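Local coordinates for glyoxalase family protein (Listeria monocytogenes, PDB 2P7Q) that catalyses the hydration of the antibiotic fosfomycin at a manganese(II) centre, giving Listeria resistance to the drug, at residues S106-D111 against L116-A121. The protein carries 1 engineered substitution. Residues are numbered along the deposited sequence; the frame is centred on the assembly and turned at random.
With MN (manganese (II) ion), chain G; GG6 ([(1S,2S)-1,2-dihydroxypropyl]phosphonic acid), chain H.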
loop_
_atom_site.group_PDB
_atom_site.type_symbol
_atom_site.label_atom_id
_atom_site.label_comp_id
_atom_site.label_asym_id
_atom_site.label_seq_id
_atom_site.Cartn_x
_atom_site.Cartn_y
_atom_site.Cartn_z
ATOM N N SER A 106 -12.458 -11.598 -4.772
ATOM C CA SER A 106 -11.082 -11.216 -4.461
ATOM C C SER A 106 -10.197 -12.444 -4.242
ATOM O O SER A 106 -10.687 -13.527 -3.908
ATOM C CB SER A 106 -11.019 -10.362 -3.192
ATOM O OG SER A 106 -11.661 -9.114 -3.343
ATOM N N ILE A 107 -8.893 -12.261 -4.435
ATOM C CA ILE A 107 -7.905 -13.318 -4.205
ATOM C C ILE A 107 -6.878 -12.724 -3.247
ATOM O O ILE A 107 -6.267 -11.696 -3.542
ATOM C CB ILE A 107 -7.128 -13.728 -5.489
ATOM C CG1 ILE A 107 -8.069 -14.293 -6.547
ATOM C CG2 ILE A 107 -6.088 -14.779 -5.148
ATOM C CD1 ILE A 107 -7.377 -14.499 -7.894
ATOM N N TYR A 108 -6.694 -13.353 -2.095
ATOM C CA TYR A 108 -5.712 -12.860 -1.132
ATOM C C TYR A 108 -4.573 -13.863 -1.054
ATOM O O TYR A 108 -4.791 -15.065 -1.208
ATOM C CB TYR A 108 -6.355 -12.666 0.247
ATOM C CG TYR A 108 -7.106 -11.351 0.408
ATOM C CD1 TYR A 108 -8.503 -11.289 0.331
ATOM C CD2 TYR A 108 -6.414 -10.168 0.666
ATOM C CE1 TYR A 108 -9.184 -10.076 0.520
ATOM C CE2 TYR A 108 -7.086 -8.960 0.849
ATOM C CZ TYR A 108 -8.466 -8.919 0.779
ATOM O OH TYR A 108 -9.102 -7.707 0.990
ATOM N N PHE A 109 -3.360 -13.375 -0.811
ATOM C CA PHE A 109 -2.204 -14.254 -0.744
ATOM C C PHE A 109 -0.970 -13.507 -0.258
ATOM O O PHE A 109 -0.927 -12.280 -0.307
ATOM C CB PHE A 109 -1.958 -14.843 -2.133
ATOM C CG PHE A 109 -1.690 -13.808 -3.194
ATOM C CD1 PHE A 109 -0.397 -13.367 -3.443
ATOM C CD2 PHE A 109 -2.734 -13.269 -3.938
ATOM C CE1 PHE A 109 -0.145 -12.402 -4.417
ATOM C CE2 PHE A 109 -2.497 -12.304 -4.914
ATOM C CZ PHE A 109 -1.198 -11.870 -5.153
ATOM N N TYR A 110 0.045 -14.232 0.206
ATOM C CA TYR A 110 1.245 -13.555 0.683
ATOM C C TYR A 110 2.431 -13.703 -0.257
ATOM O O TYR A 110 2.383 -14.452 -1.221
ATOM C CB TYR A 110 1.684 -14.093 2.039
ATOM C CG TYR A 110 0.651 -14.029 3.127
ATOM C CD1 TYR A 110 -0.301 -15.034 3.260
ATOM C CD2 TYR A 110 0.631 -12.966 4.034
ATOM C CE1 TYR A 110 -1.240 -14.985 4.263
ATOM C CE2 TYR A 110 -0.307 -12.910 5.041
ATOM C CZ TYR A 110 -1.236 -13.921 5.150
ATOM O OH TYR A 110 -2.165 -13.892 6.146
ATOM N N ASP A 111 3.489 -12.952 0.026
ATOM C CA ASP A 111 4.704 -13.070 -0.742
ATOM C C ASP A 111 5.505 -13.940 0.217
ATOM O O ASP A 111 4.909 -14.750 0.933
ATOM C CB ASP A 111 5.373 -11.712 -0.959
ATOM C CG ASP A 111 5.778 -11.046 0.329
ATOM O OD1 ASP A 111 6.547 -10.064 0.266
ATOM O OD2 ASP A 111 5.322 -11.492 1.394
ATOM N N LEU A 116 0.657 -9.063 2.730
ATOM C CA LEU A 116 -0.647 -9.477 2.221
ATOM C C LEU A 116 -0.975 -8.728 0.931
ATOM O O LEU A 116 -0.938 -7.497 0.877
ATOM C CB LEU A 116 -1.736 -9.222 3.264
ATOM C CG LEU A 116 -3.128 -9.765 2.926
ATOM C CD1 LEU A 116 -3.064 -11.257 2.650
ATOM C CD2 LEU A 116 -4.074 -9.491 4.089
ATOM N N PHE A 117 -1.268 -9.488 -0.113
ATOM C CA PHE A 117 -1.602 -8.924 -1.409
ATOM C C PHE A 117 -3.005 -9.336 -1.766
ATOM O O PHE A 117 -3.559 -10.280 -1.190
ATOM C CB PHE A 117 -0.653 -9.437 -2.510
ATOM C CG PHE A 117 0.691 -8.778 -2.514
ATOM C CD1 PHE A 117 1.724 -9.276 -1.739
ATOM C CD2 PHE A 117 0.903 -7.623 -3.254
ATOM C CE1 PHE A 117 2.954 -8.633 -1.690
ATOM C CE2 PHE A 117 2.134 -6.969 -3.213
ATOM C CZ PHE A 117 3.160 -7.479 -2.425
ATOM N N GLU A 118 -3.578 -8.633 -2.730
ATOM C CA GLU A 118 -4.921 -8.937 -3.186
ATOM C C GLU A 118 -5.143 -8.523 -4.619
ATOM O O GLU A 118 -4.672 -7.483 -5.056
ATOM C CB GLU A 118 -5.968 -8.243 -2.311
ATOM C CG GLU A 118 -7.337 -8.129 -2.981
ATOM C CD GLU A 118 -8.339 -7.355 -2.143
ATOM O OE1 GLU A 118 -7.900 -6.428 -1.420
ATOM O OE2 GLU A 118 -9.555 -7.663 -2.217
ATOM N N LEU A 119 -5.864 -9.362 -5.341
ATOM C CA LEU A 119 -6.227 -9.072 -6.713
ATOM C C LEU A 119 -7.744 -8.935 -6.618
ATOM O O LEU A 119 -8.462 -9.924 -6.464
ATOM C CB LEU A 119 -5.827 -10.231 -7.630
ATOM C CG LEU A 119 -4.325 -10.442 -7.789
ATOM C CD1 LEU A 119 -4.082 -11.631 -8.707
ATOM C CD2 LEU A 119 -3.700 -9.192 -8.365
ATOM N N HIS A 120 -8.220 -7.699 -6.683
ATOM C CA HIS A 120 -9.643 -7.402 -6.560
ATOM C C HIS A 120 -10.360 -7.226 -7.889
ATOM O O HIS A 120 -9.877 -6.546 -8.793
ATOM C CB HIS A 120 -9.814 -6.129 -5.705
ATOM C CG HIS A 120 -11.237 -5.771 -5.391
ATOM N ND1 HIS A 120 -12.090 -6.614 -4.708
ATOM C CD2 HIS A 120 -11.938 -4.633 -5.616
ATOM C CE1 HIS A 120 -13.251 -6.011 -4.525
ATOM N NE2 HIS A 120 -13.185 -4.808 -5.066
ATOM N N ALA A 121 -11.510 -7.873 -8.000
ATOM C CA ALA A 121 -12.353 -7.764 -9.181
ATOM C C ALA A 121 -13.487 -6.893 -8.642
ATOM O O ALA A 121 -13.604 -6.719 -7.429
ATOM C CB ALA A 121 -12.867 -9.133 -9.602
HETATM MN MN MN G . -9.201 -5.141 0.172
HETATM O O1 GG6 H . -10.996 -6.177 -0.279
HETATM C C2 GG6 H . -12.292 -5.524 -0.136
HETATM C C3 GG6 H . -13.397 -6.438 -0.781
HETATM C C1 GG6 H . -12.642 -5.266 1.379
HETATM O O2 GG6 H . -12.715 -6.489 2.096
HETATM P P GG6 H . -11.445 -4.234 2.189
HETATM O O3 GG6 H . -11.349 -2.859 1.465
HETATM O O4 GG6 H . -11.870 -4.050 3.547
HETATM O O5 GG6 H . -10.015 -4.917 2.184
#
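Tyr108 and Glu118 stand side by side on an antiparallel beta hairpin of the glyoxalase fold, a non-hydrogen-bonded pair whose side chains reach the manganese and the bound diol product. Glu118 OE1 binds the metal at 2.4 Å, where His69 and His7 of the second subunit are also ligands. Tyr108 OH donates to O1 of the diol at 2.7 Å, and that oxygen is itself on the manganese; Tyr108 OH also lies a long 2.7 Å from the manganese. The glutamate runs alongside the tyrosine with CG over one ring face, because chi1 (161°) swings CG opposite the backbone N and the chain stays extended beyond it.

Behind the carboxylate, on the same face of the sheet, runs a short chain of hydrogen bonds. His120 ND1 donates in its ring plane to second-shell Ser106 OG, which in turn donates to Glu118 OE2 at 2.8 Å; with OE1 on the metal, this should fix the carboxylate's rotation.

Beneath, Ile107 pairs with Leu119 and Phe109 with Phe117, two hydrogen bonds each. Their side chains fill the opposite face, against helices 15-26 and 79-87. Phe109 takes Phe117 CB over one ring face, while its edge meets Leu119, with CE2 3.9 Å from Leu119 CG.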